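Side-chain contact in putative tetR-family transcriptional regulator (Streptomyces coelicolor, PDB 3FIW), which probably binds operator DNA through a helix-turn-helix and regulates transcription, as expected of a TetR-family repressor: residues 55-58 and 59-63. Sequence-based numbering, arbitrary orientation.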
ATOM      1  N   LEU A  55       3.236 -10.698  29.103  1.00 35.64           N
ATOM      2  CA  LEU A  55       4.013 -11.911  29.384  1.00 35.17           C
ATOM      3  C   LEU A  55       4.158 -12.132  30.886  1.00 34.64           C
ATOM      4  O   LEU A  55       4.497 -13.223  31.304  1.00 34.64           O
ATOM      5  CB  LEU A  55       5.400 -11.840  28.712  1.00 35.31           C
ATOM      6  CG  LEU A  55       5.541 -11.962  27.174  1.00 35.89           C
ATOM      7  CD1 LEU A  55       6.916 -11.572  26.746  1.00 35.13           C
ATOM      8  CD2 LEU A  55       5.279 -13.370  26.710  1.00 34.79           C
ATOM      9  N   GLY A  56       3.896 -11.086  31.674  1.00 34.08           N
ATOM     10  CA  GLY A  56       4.106 -11.075  33.115  1.00 33.72           C
ATOM     11  C   GLY A  56       5.576 -11.055  33.512  1.00 34.14           C
ATOM     12  O   GLY A  56       5.970 -11.668  34.517  1.00 34.37           O
ATOM     13  N   VAL A  57       6.413 -10.375  32.733  1.00 33.76           N
ATOM     14  CA  VAL A  57       7.845 -10.332  33.044  1.00 33.61           C
ATOM     15  C   VAL A  57       8.326  -8.895  33.215  1.00 33.98           C
ATOM     16  O   VAL A  57       7.616  -7.935  32.852  1.00 33.69           O
ATOM     17  CB  VAL A  57       8.726 -11.080  31.985  1.00 33.71           C
ATOM     18  CG1 VAL A  57       8.322 -12.545  31.870  1.00 34.42           C
ATOM     19  CG2 VAL A  57       8.689 -10.405  30.621  1.00 31.82           C
ATOM     20  N   GLU A  58       9.522  -8.762  33.787  1.00 34.31           N
ATOM     21  CA  GLU A  58      10.250  -7.486  33.837  1.00 34.75           C
ATOM     22  C   GLU A  58      10.607  -7.028  32.432  1.00 34.27           C
ATOM     23  O   GLU A  58      11.147  -7.813  31.626  1.00 33.46           O
ATOM     24  CB  GLU A  58      11.542  -7.633  34.645  1.00 35.38           C
ATOM     25  CG  GLU A  58      11.324  -7.938  36.134  1.00 38.72           C
ATOM     26  CD  GLU A  58      10.427  -6.904  36.784  1.00 42.57           C
ATOM     27  OE1 GLU A  58       9.243  -7.228  37.051  1.00 43.95           O
ATOM     28  OE2 GLU A  58      10.901  -5.762  36.990  1.00 44.15           O
ATOM     29  N   GLN A  59      10.314  -5.763  32.140  1.00 33.93           N
ATOM     30  CA  GLN A  59      10.587  -5.219  30.792  1.00 34.44           C
ATOM     31  C   GLN A  59      12.045  -5.373  30.286  1.00 33.74           C
ATOM     32  O   GLN A  59      12.246  -5.727  29.107  1.00 33.99           O
ATOM     33  CB  GLN A  59      10.119  -3.769  30.658  1.00 34.29           C
ATOM     34  CG  GLN A  59      10.247  -3.248  29.234  1.00 39.27           C
ATOM     35  CD  GLN A  59      10.085  -1.752  29.132  1.00 42.74           C
ATOM     36  OE1 GLN A  59      10.435  -1.147  28.114  1.00 45.28           O
ATOM     37  NE2 GLN A  59       9.541  -1.142  30.177  1.00 43.33           N
ATOM     38  N   PRO A  60      13.063  -5.081  31.145  1.00 32.56           N
ATOM     39  CA  PRO A  60      14.460  -5.315  30.717  1.00 31.69           C
ATOM     40  C   PRO A  60      14.798  -6.755  30.312  1.00 30.90           C
ATOM     41  O   PRO A  60      15.696  -6.967  29.513  1.00 30.89           O
ATOM     42  CB  PRO A  60      15.271  -4.899  31.942  1.00 31.45           C
ATOM     43  CG  PRO A  60      14.379  -3.880  32.620  1.00 31.71           C
ATOM     44  CD  PRO A  60      13.017  -4.452  32.483  1.00 32.87           C
ATOM     45  N   SER A  61      14.087  -7.740  30.843  1.00 29.94           N
ATOM     46  CA  SER A  61      14.278  -9.112  30.400  1.00 29.40           C
ATOM     47  C   SER A  61      13.988  -9.342  28.897  1.00 28.38           C
ATOM     48  O   SER A  61      14.477 -10.310  28.333  1.00 28.27           O
ATOM     49  CB  SER A  61      13.475 -10.085  31.262  1.00 29.68           C
ATOM     50  OG  SER A  61      12.158 -10.168  30.774  1.00 30.99           O
ATOM     51  N   LEU A  62      13.213  -8.452  28.272  1.00 27.80           N
ATOM     52  CA  LEU A  62      12.924  -8.527  26.846  1.00 27.23           C
ATOM     53  C   LEU A  62      13.999  -7.909  25.967  1.00 25.75           C
ATOM     54  O   LEU A  62      14.119  -8.308  24.817  1.00 24.51           O
ATOM     55  CB  LEU A  62      11.575  -7.886  26.506  1.00 28.15           C
ATOM     56  CG  LEU A  62      10.319  -8.574  27.054  1.00 30.14           C
ATOM     57  CD1 LEU A  62       9.084  -7.880  26.476  1.00 29.08           C
ATOM     58  CD2 LEU A  62      10.317 -10.094  26.789  1.00 28.03           C
ATOM     59  N   TYR A  63      14.731  -6.925  26.493  1.00 23.38           N
ATOM     60  CA  TYR A  63      15.955  -6.411  25.859  1.00 23.06           C
ATOM     61  C   TYR A  63      16.866  -7.516  25.258  1.00 22.58           C
ATOM     62  O   TYR A  63      17.474  -7.331  24.216  1.00 22.27           O
ATOM     63  CB  TYR A  63      16.774  -5.573  26.894  1.00 22.23           C
ATOM     64  CG  TYR A  63      18.055  -4.936  26.367  1.00 21.18           C
ATOM     65  CD1 TYR A  63      18.022  -3.920  25.400  1.00 18.38           C
ATOM     66  CD2 TYR A  63      19.303  -5.339  26.847  1.00 21.11           C
ATOM     67  CE1 TYR A  63      19.213  -3.347  24.894  1.00 17.43           C
ATOM     68  CE2 TYR A  63      20.491  -4.753  26.367  1.00 19.97           C
ATOM     69  CZ  TYR A  63      20.440  -3.779  25.399  1.00 21.68           C
ATOM     70  OH  TYR A  63      21.643  -3.236  24.932  1.00 25.37           O
TER
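Glu58 meets Ser61 across the turn through its backbone carbonyl, Ser61 OG giving a hydrogen bond of 2.7 Å to Glu58 O. The hydroxyl lies in the plane of that carbonyl, with a C=O...OG angle of 156°. Ser61 OG sits between its own backbone N and carbonyl carbon (chi1 85°), from where it can reach Glu58 O. Ser61 N adds a weak bond to the same oxygen, 3.0 Å from Glu58 O and bent to 132° at the hydrogen. Without the hydroxyl, as with an alanine here, Glu58 O would probably lose the stronger of these two bonds and the start of the short helix would be less firmly tied to the turn. Glu58 CB also lies 4.1 Å from Pro60 CD.

The rest of the contact is apolar. Leu62 CD2 packs on Leu55 CD1 at 3.7 Å, and Val57 CG2 comes up to Leu62 CD2 at 4.2 Å. Val57 CG2 also lies 3.5 Å from Ser61 OG.

The contact brackets the turn of the predicted helix-turn-helix: helix 48-55 ends in a Schellman motif at Gly56, and the loop leads into the short, weakly bonded helix 60-63. Gln59 lies on Thr48 and Arg49 of helix 48-55, Leu62 on Leu51 and Ala52, and Leu62 and Leu55 both pack on Val30 of helix 27-41.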